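Carbohydrate binding module family 33 and 10 domain protein (Teredinibacter turnerae, PDB 6RW7) is the catalytic domain of an AA10 lytic polysaccharide monooxygenase, a copper enzyme that probably binds cellulose and cleaves it oxidatively. Local coordinates at residues A[14-19]-A[46-51]; A[53-58]-A[194-199]. All coordinates share one frame; numbering follows the deposited sequence.

Interaction 1: residues A[14-19]-A[46-51]; sequences CGAEQK and YNFMSV
Phe48 lays one face of its ring on the backbone of Gly15 and Ala16. Gly15 C sits toward the rim, 3.4 Å from Phe48 CD2, while Ala16 N stands over the ring centre. Near the far end of the ring Ala16 CB meets Phe48 CE1 at 3.7 Å. Phe48 CG stands between the backbone N and the carbonyl carbon (chi1 57°), and Met49 CE, from the same turn, lies over the opposite face of the ring. The CA atoms of Gly15 and Phe48 are the closest pair across the two segments, 5.1 Å apart; a side chain on Gly15 would run into Phe48 CB.

The contact belongs to the helical and loop region that follows strand 3-6 and leads to strand 52-54 of the LPMO core: the end of helix 10-17 packs on a type I turn, Asn47 to Ser50. Tyr3 meets the Phe48 ring edge-to-face.

Lys19 and Tyr46 make the second half. Their side chains cross at about a right angle, and Lys19 CD rides over one face of the tyrosine ring, 4.0 Å from its centroid, a CH-pi contact. Lys19 CB approaches Tyr46 OH at 3.6 Å, and that hydroxyl is hydrogen-bonded to Asp21. Bends at chi2 and chi4 carry the lysine chain back to its own helix end, where Lys19 NZ donates to Gly15 O (2.6 Å), nearly in line with the carbonyl.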
ATOM      1  N   CYS A  14      -0.794   8.309  -7.927  1.00 10.30           N
ATOM      2  CA  CYS A  14      -0.461   9.690  -7.515  1.00 10.54           C
ATOM      3  C   CYS A  14       0.961   9.649  -6.973  1.00  9.97           C
ATOM      4  O   CYS A  14       1.126   9.344  -5.804  1.00 10.36           O
ATOM      5  CB  CYS A  14      -1.471  10.253  -6.515  1.00 10.58           C
ATOM      6  SG  CYS A  14      -3.215   9.919  -6.919  1.00 11.40           S
ATOM      7  N   GLY A  15       1.929   9.876  -7.855  1.00 10.11           N
ATOM      8  CA  GLY A  15       3.336   9.539  -7.585  1.00 10.43           C
ATOM      9  C   GLY A  15       3.971   9.000  -8.838  1.00 10.17           C
ATOM     10  O   GLY A  15       4.516   9.787  -9.642  1.00 10.92           O
ATOM     11  N   ALA A  16       3.865   7.698  -9.066  1.00 10.23           N
ATOM     12  CA  ALA A  16       4.536   7.082 -10.228  1.00 10.16           C
ATOM     13  C   ALA A  16       3.936   7.655 -11.516  1.00 11.59           C
ATOM     14  O   ALA A  16       4.694   7.995 -12.433  1.00 13.31           O
ATOM     15  CB  ALA A  16       4.442   5.582 -10.159  1.00 11.76           C
ATOM     16  N   GLU A  17       2.616   7.733 -11.592  1.00 11.39           N
ATOM     17  CA  GLU A  17       1.923   8.177 -12.818  1.00 11.84           C
ATOM     18  C   GLU A  17       1.697   9.688 -12.763  1.00 12.66           C
ATOM     19  O   GLU A  17       2.367  10.405 -13.491  1.00 16.65           O
ATOM     20  CB  GLU A  17       0.620   7.416 -12.997  1.00 12.10           C
ATOM     21  CG  GLU A  17       0.833   5.960 -13.310  1.00 13.53           C
ATOM     22  CD  GLU A  17      -0.447   5.166 -13.487  1.00 15.57           C
ATOM     23  OE1 GLU A  17      -1.510   5.805 -13.820  1.00 16.60           O
ATOM     24  OE2 GLU A  17      -0.394   3.924 -13.297  1.00 15.69           O
ATOM     25  N   GLN A  18       0.795  10.171 -11.929  1.00 12.60           N
ATOM     26  CA  GLN A  18       0.410  11.600 -11.938  1.00 12.60           C
ATOM     27  C   GLN A  18       1.258  12.351 -10.918  1.00 11.84           C
ATOM     28  O   GLN A  18       1.411  11.880  -9.773  1.00 11.27           O
ATOM     29  CB  GLN A  18      -1.076  11.769 -11.646  1.00 12.90           C
ATOM     30  CG  GLN A  18      -1.978  11.064 -12.646  1.00 13.43           C
ATOM     31  CD  GLN A  18      -1.803  11.696 -14.008  1.00 14.22           C
ATOM     32  OE1 GLN A  18      -1.667  12.922 -14.134  1.00 14.22           O
ATOM     33  NE2 GLN A  18      -1.751  10.868 -15.036  1.00 14.00           N
ATOM     34  N   LYS A  19       1.784  13.502 -11.339  1.00 13.37           N
ATOM     35  CA  LYS A  19       2.520  14.442 -10.471  1.00 14.16           C
ATOM     36  C   LYS A  19       1.735  15.743 -10.392  1.00 12.78           C
ATOM     37  O   LYS A  19       1.146  16.186 -11.384  1.00 13.28           O
ATOM     38  CB  LYS A  19       3.899  14.797 -11.024  1.00 17.41           C
ATOM     39  CG  LYS A  19       4.798  13.645 -11.426  1.00 20.10           C
ATOM     40  CD  LYS A  19       5.272  12.886 -10.243  1.00 20.71           C
ATOM     41  CE  LYS A  19       6.435  11.985 -10.583  1.00 21.16           C
ATOM     42  NZ  LYS A  19       6.004  10.905 -11.491  1.00 21.99           N
ATOM     43  N   TYR A  46       6.752  13.328  -5.028  1.00 10.34           N
ATOM     44  CA  TYR A  46       7.944  12.750  -5.690  1.00 11.13           C
ATOM     45  C   TYR A  46       8.556  11.652  -4.816  1.00 10.05           C
ATOM     46  O   TYR A  46       9.306  10.827  -5.337  1.00 10.39           O
ATOM     47  CB  TYR A  46       8.932  13.846  -6.093  1.00 12.62           C
ATOM     48  CG  TYR A  46       8.428  14.625  -7.279  1.00 14.27           C
ATOM     49  CD1 TYR A  46       7.408  15.561  -7.155  1.00 16.25           C
ATOM     50  CD2 TYR A  46       8.878  14.335  -8.551  1.00 16.50           C
ATOM     51  CE1 TYR A  46       6.899  16.234  -8.260  1.00 18.50           C
ATOM     52  CE2 TYR A  46       8.405  15.016  -9.658  1.00 17.82           C
ATOM     53  CZ  TYR A  46       7.406  15.964  -9.519  1.00 19.48           C
ATOM     54  OH  TYR A  46       6.932  16.630 -10.625  1.00 21.54           O
ATOM     55  N   ASN A  47       8.244  11.627  -3.521  1.00 10.00           N
ATOM     56  CA  ASN A  47       8.724  10.581  -2.577  1.00  9.96           C
ATOM     57  C   ASN A  47       7.689   9.462  -2.431  1.00  9.52           C
ATOM     58  O   ASN A  47       7.570   8.876  -1.354  1.00 10.51           O
ATOM     59  CB  ASN A  47       9.095  11.197  -1.220  1.00 11.10           C
ATOM     60  CG  ASN A  47      10.585  11.246  -1.008  1.00 10.63           C
ATOM     61  OD1 ASN A  47      11.112  12.244  -0.491  1.00 14.87           O
ATOM     62  ND2 ASN A  47      11.260  10.198  -1.401  1.00  8.58           N
ATOM     63  N   PHE A  48       7.024   9.118  -3.528  1.00  9.09           N
ATOM     64  CA  PHE A  48       5.955   8.101  -3.511  1.00  9.44           C
ATOM     65  C   PHE A  48       6.535   6.732  -3.156  1.00  9.53           C
ATOM     66  O   PHE A  48       5.800   5.827  -2.738  1.00 10.40           O
ATOM     67  CB  PHE A  48       5.253   8.031  -4.860  1.00  9.04           C
ATOM     68  CG  PHE A  48       6.104   7.737  -6.060  1.00  8.96           C
ATOM     69  CD1 PHE A  48       6.327   6.438  -6.469  1.00  8.91           C
ATOM     70  CD2 PHE A  48       6.644   8.758  -6.818  1.00  8.83           C
ATOM     71  CE1 PHE A  48       7.055   6.166  -7.621  1.00  9.02           C
ATOM     72  CE2 PHE A  48       7.367   8.486  -7.966  1.00  8.90           C
ATOM     73  CZ  PHE A  48       7.585   7.194  -8.357  1.00  9.28           C
ATOM     74  N   MET A  49       7.844   6.545  -3.302  1.00  9.54           N
ATOM     75  CA  MET A  49       8.522   5.255  -3.007  1.00  9.76           C
ATOM     76  C   MET A  49       9.019   5.201  -1.557  1.00 10.57           C
ATOM     77  O   MET A  49       9.724   4.244  -1.204  1.00 11.14           O
ATOM     78  CB  MET A  49       9.687   5.024  -3.968  1.00  9.82           C
ATOM     79  CG  MET A  49      10.872   5.928  -3.796  1.00 10.21           C
ATOM     80  SD  MET A  49      10.646   7.682  -4.221  1.00 10.37           S
ATOM     81  CE  MET A  49      10.396   7.570  -5.995  1.00 10.01           C
ATOM     82  N   SER A  50       8.694   6.202  -0.749  1.00 11.24           N
ATOM     83  CA  SER A  50       9.383   6.411   0.548  1.00 10.73           C
ATOM     84  C   SER A  50       8.402   6.473   1.709  1.00 10.78           C
ATOM     85  O   SER A  50       8.652   7.262   2.622  1.00  9.78           O
ATOM     86  CB  SER A  50      10.225   7.647   0.479  1.00 11.27           C
ATOM     87  OG  SER A  50      11.061   7.610  -0.666  1.00 12.70           O
ATOM     88  N   VAL A  51       7.335   5.674   1.688  1.00 10.14           N
ATOM     89  CA  VAL A  51       6.468   5.569   2.890  1.00 10.00           C
ATOM     90  C   VAL A  51       7.114   4.491   3.759  1.00  9.91           C
ATOM     91  O   VAL A  51       6.985   3.301   3.423  1.00  9.63           O
ATOM     92  CB  VAL A  51       4.998   5.261   2.567  1.00  9.97           C
ATOM     93  CG1 VAL A  51       4.196   5.376   3.843  1.00 10.56           C
ATOM     94  CG2 VAL A  51       4.428   6.193   1.505  1.00  9.92           C
TER

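Interaction 2: residues A[53-58]-A[194-199]; sequences AHHEGR and RFFSCV
Arg194 spreads its guanidinium under the carbonyl oxygen of Glu56, which sits over the centre of one face, 3.3 Å from Arg194 CZ. At the edge of the same group Arg194 NE donates to His55 O (3.0 Å, N-H...O angle 160°), the oxygen lying somewhat out of the guanidinium plane. A water accepts from Arg194 NH2 and lies within hydrogen-bonding distance of His55 O, to which it may donate. The chain runs extended to CD, with CG anti to the backbone N (chi1 -175°), and Arg194 CD rests on Gly57 CA at 3.4 Å; a CB on Gly57 would collide with it.

These bonds carry on from the edge of the beta-sandwich, where strand 52-54 pairs antiparallel with strand 193-202. Ala53 and Arg194 form a hydrogen-bonded pair, with Ala53 N to Arg194 O at 3.0 Å and Arg194 N to Ala53 O at 2.9 Å. Arg194 NH1 and NH2 form salt bridges to Glu184 and Glu113, respectively, tying the turn to strands 178-187 and 111-118. An alanine in place of Arg194 would probably leave Glu113 and Glu184 without their arginine partner and His55 O without its side-chain donor, loosening the hold on the 55-57 turn.

Phe196 turns its ring edge to the same segment: Phe196 CE1 touches Ala53 CB at 3.8 Å, and Phe196 CZ lies 4.0 Å from His55 CE1, the two side chains crossing at about a right angle. The histidine ring is held by Gly57 N, which donates to His55 ND1.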
ATOM      1  N   ALA A  53       9.306   3.058   7.550  1.00 10.20           N
ATOM      2  CA  ALA A  53       9.624   2.998   8.984  1.00 10.22           C
ATOM      3  C   ALA A  53      10.710   1.956   9.197  1.00  9.92           C
ATOM      4  O   ALA A  53      11.083   1.255   8.244  1.00 10.38           O
ATOM      5  CB  ALA A  53       8.375   2.678   9.770  1.00 10.13           C
ATOM      6  N   HIS A  54      11.171   1.814  10.438  1.00 10.46           N
ATOM      7  CA  HIS A  54      12.163   0.795  10.809  1.00 10.38           C
ATOM      8  C   HIS A  54      11.636   0.051  12.025  1.00 11.02           C
ATOM      9  O   HIS A  54      12.084   0.331  13.126  1.00 11.96           O
ATOM     10  CB  HIS A  54      13.533   1.431  11.058  1.00 10.15           C
ATOM     11  CG  HIS A  54      14.103   2.018   9.823  1.00 10.69           C
ATOM     12  ND1 HIS A  54      13.821   3.305   9.430  1.00 11.57           N
ATOM     13  CD2 HIS A  54      14.906   1.486   8.882  1.00 11.60           C
ATOM     14  CE1 HIS A  54      14.407   3.540   8.271  1.00 12.04           C
ATOM     15  NE2 HIS A  54      15.111   2.447   7.937  1.00 13.27           N
ATOM     16  N   HIS A  55      10.699  -0.854  11.791  1.00 10.93           N
ATOM     17  CA  HIS A  55      10.069  -1.674  12.851  1.00 10.67           C
ATOM     18  C   HIS A  55       9.272  -2.785  12.187  1.00 10.80           C
ATOM     19  O   HIS A  55       9.366  -2.936  10.948  1.00 11.04           O
ATOM     20  CB  HIS A  55       9.239  -0.798  13.787  1.00 10.75           C
ATOM     21  CG  HIS A  55       8.148  -0.033  13.130  1.00 10.48           C
ATOM     22  ND1 HIS A  55       7.224  -0.609  12.241  1.00 10.62           N
ATOM     23  CD2 HIS A  55       7.816   1.268  13.236  1.00 10.50           C
ATOM     24  CE1 HIS A  55       6.381   0.325  11.867  1.00 10.32           C
ATOM     25  NE2 HIS A  55       6.719   1.485  12.445  1.00 11.01           N
ATOM     26  N   GLU A  56       8.576  -3.573  12.985  1.00 11.45           N
ATOM     27  CA  GLU A  56       7.938  -4.842  12.554  1.00 11.89           C
ATOM     28  C   GLU A  56       6.528  -4.621  11.970  1.00 11.58           C
ATOM     29  O   GLU A  56       5.878  -5.608  11.601  1.00 11.51           O
ATOM     30  CB  GLU A  56       7.915  -5.786  13.753  1.00 13.16           C
ATOM     31  CG  GLU A  56       9.299  -6.256  14.192  1.00 14.75           C
ATOM     32  CD  GLU A  56       9.281  -6.853  15.598  1.00 16.81           C
ATOM     33  OE1 GLU A  56       9.115  -6.085  16.568  1.00 20.15           O
ATOM     34  OE2 GLU A  56       9.406  -8.089  15.711  1.00 23.23           O
ATOM     35  N   GLY A  57       6.062  -3.387  11.848  1.00 10.85           N
ATOM     36  CA  GLY A  57       4.791  -3.081  11.183  1.00 11.22           C
ATOM     37  C   GLY A  57       3.583  -3.406  12.037  1.00 11.28           C
ATOM     38  O   GLY A  57       3.714  -3.653  13.259  1.00 11.50           O
ATOM     39  N   ARG A  58       2.423  -3.405  11.401  1.00 10.97           N
ATOM     40  CA  ARG A  58       1.106  -3.450  12.072  1.00 11.04           C
ATOM     41  C   ARG A  58       0.894  -4.745  12.876  1.00 11.49           C
ATOM     42  O   ARG A  58       0.108  -4.677  13.805  1.00 12.02           O
ATOM     43  CB  ARG A  58      -0.001  -3.250  11.035  1.00 11.10           C
ATOM     44  CG  ARG A  58      -1.407  -3.324  11.617  1.00 11.40           C
ATOM     45  CD  ARG A  58      -1.717  -2.213  12.581  1.00 11.76           C
ATOM     46  NE  ARG A  58      -3.016  -2.473  13.184  1.00 12.49           N
ATOM     47  CZ  ARG A  58      -3.551  -1.787  14.188  1.00 13.71           C
ATOM     48  NH1 ARG A  58      -2.900  -0.772  14.740  1.00 13.32           N
ATOM     49  NH2 ARG A  58      -4.730  -2.155  14.679  1.00 13.69           N
ATOM     50  N   ARG A 194      10.871  -1.002   6.467  1.00  9.22           N
ATOM     51  CA  ARG A 194       9.531  -1.488   6.054  1.00  9.48           C
ATOM     52  C   ARG A 194       8.856  -0.390   5.241  1.00  9.46           C
ATOM     53  O   ARG A 194       8.935   0.781   5.634  1.00  8.98           O
ATOM     54  CB  ARG A 194       8.712  -1.830   7.297  1.00  9.58           C
ATOM     55  CG  ARG A 194       7.346  -2.452   7.026  1.00  9.35           C
ATOM     56  CD  ARG A 194       6.710  -2.911   8.342  1.00  9.45           C
ATOM     57  NE  ARG A 194       7.517  -4.008   8.871  1.00 10.03           N
ATOM     58  CZ  ARG A 194       7.309  -5.307   8.669  1.00 10.09           C
ATOM     59  NH1 ARG A 194       6.215  -5.768   8.072  1.00 10.19           N
ATOM     60  NH2 ARG A 194       8.222  -6.173   9.070  1.00 10.73           N
ATOM     61  N   PHE A 195       8.215  -0.769   4.137  1.00  9.42           N
ATOM     62  CA  PHE A 195       7.517   0.175   3.241  1.00  9.62           C
ATOM     63  C   PHE A 195       6.035  -0.153   3.239  1.00  9.47           C
ATOM     64  O   PHE A 195       5.658  -1.327   3.460  1.00  9.52           O
ATOM     65  CB  PHE A 195       8.120   0.123   1.840  1.00  9.79           C
ATOM     66  CG  PHE A 195       9.548   0.581   1.853  1.00  9.79           C
ATOM     67  CD1 PHE A 195      10.564  -0.331   2.066  1.00 10.79           C
ATOM     68  CD2 PHE A 195       9.861   1.927   1.702  1.00  9.96           C
ATOM     69  CE1 PHE A 195      11.878   0.106   2.141  1.00 10.68           C
ATOM     70  CE2 PHE A 195      11.171   2.362   1.799  1.00 10.64           C
ATOM     71  CZ  PHE A 195      12.166   1.449   2.026  1.00 10.52           C
ATOM     72  N   PHE A 196       5.226   0.883   3.098  1.00  9.38           N
ATOM     73  CA  PHE A 196       3.760   0.809   3.251  1.00  9.79           C
ATOM     74  C   PHE A 196       3.073   1.263   1.973  1.00  9.61           C
ATOM     75  O   PHE A 196       3.501   2.206   1.361  1.00  9.48           O
ATOM     76  CB  PHE A 196       3.302   1.661   4.441  1.00  9.76           C
ATOM     77  CG  PHE A 196       3.992   1.288   5.719  1.00  9.77           C
ATOM     78  CD1 PHE A 196       5.204   1.865   6.063  1.00  9.99           C
ATOM     79  CD2 PHE A 196       3.460   0.311   6.538  1.00  9.97           C
ATOM     80  CE1 PHE A 196       5.847   1.486   7.225  1.00 10.06           C
ATOM     81  CE2 PHE A 196       4.105  -0.066   7.706  1.00 10.46           C
ATOM     82  CZ  PHE A 196       5.304   0.522   8.036  1.00  9.98           C
ATOM     83  N   SER A 197       1.969   0.615   1.627  1.00  9.50           N
ATOM     84  CA  SER A 197       1.244   0.939   0.382  1.00  9.98           C
ATOM     85  C   SER A 197      -0.233   0.602   0.549  1.00 10.31           C
ATOM     86  O   SER A 197      -0.549  -0.523   0.982  1.00 10.84           O
ATOM     87  CB  SER A 197       1.890   0.233  -0.771  1.00 10.45           C
ATOM     88  OG  SER A 197       1.443   0.717  -2.032  1.00 10.19           O
ATOM     89  N   CYS A 198      -1.108   1.563   0.273  1.00 10.46           N
ATOM     90  CA  CYS A 198      -2.577   1.373   0.276  1.00  9.96           C
ATOM     91  C   CYS A 198      -3.110   1.252  -1.148  1.00  9.72           C
ATOM     92  O   CYS A 198      -2.673   2.008  -2.018  1.00  9.17           O
ATOM     93  CB  CYS A 198      -3.280   2.531   0.962  1.00 11.18           C
ATOM     94  SG  CYS A 198      -3.206   2.366   2.761  1.00 12.80           S
ATOM     95  N   VAL A 199      -4.070   0.363  -1.348  1.00  9.48           N
ATOM     96  CA  VAL A 199      -4.736   0.160  -2.651  1.00  9.73           C
ATOM     97  C   VAL A 199      -6.235   0.384  -2.459  1.00  9.61           C
ATOM     98  O   VAL A 199      -6.852  -0.318  -1.628  1.00  9.43           O
ATOM     99  CB  VAL A 199      -4.465  -1.248  -3.208  1.00 10.14           C
ATOM    100  CG1 VAL A 199      -4.975  -1.335  -4.635  1.00 10.72           C
ATOM    101  CG2 VAL A 199      -2.988  -1.611  -3.142  1.00 10.68           C
TER
HETATM  102  O   HOH W   1      10.803  -4.814   8.878  1.00 11.66           O

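Overall arrangement
Interaction 2 is the more buried, set in the sheet; interaction 1 is partly buried, its Phe48 half inside and its Lys19-Tyr46 half toward the surface. Accordingly the chemistry differs: the contact of 14-19 with 46-51 is made by ring faces on backbone and aliphatic carbon, whereas that of 53-58 with 194-199 combines backbone pairing with a guanidinium that bonds one carbonyl at its edge and lies under another. The two meet where the loop 46-51 runs into strand 52-54: Val51 O probably accepts a hydrogen bond from Phe196 N, and Met49 O packs on the Phe195 ring. Strand 193-202 thus receives the end of one segment and the start of the next.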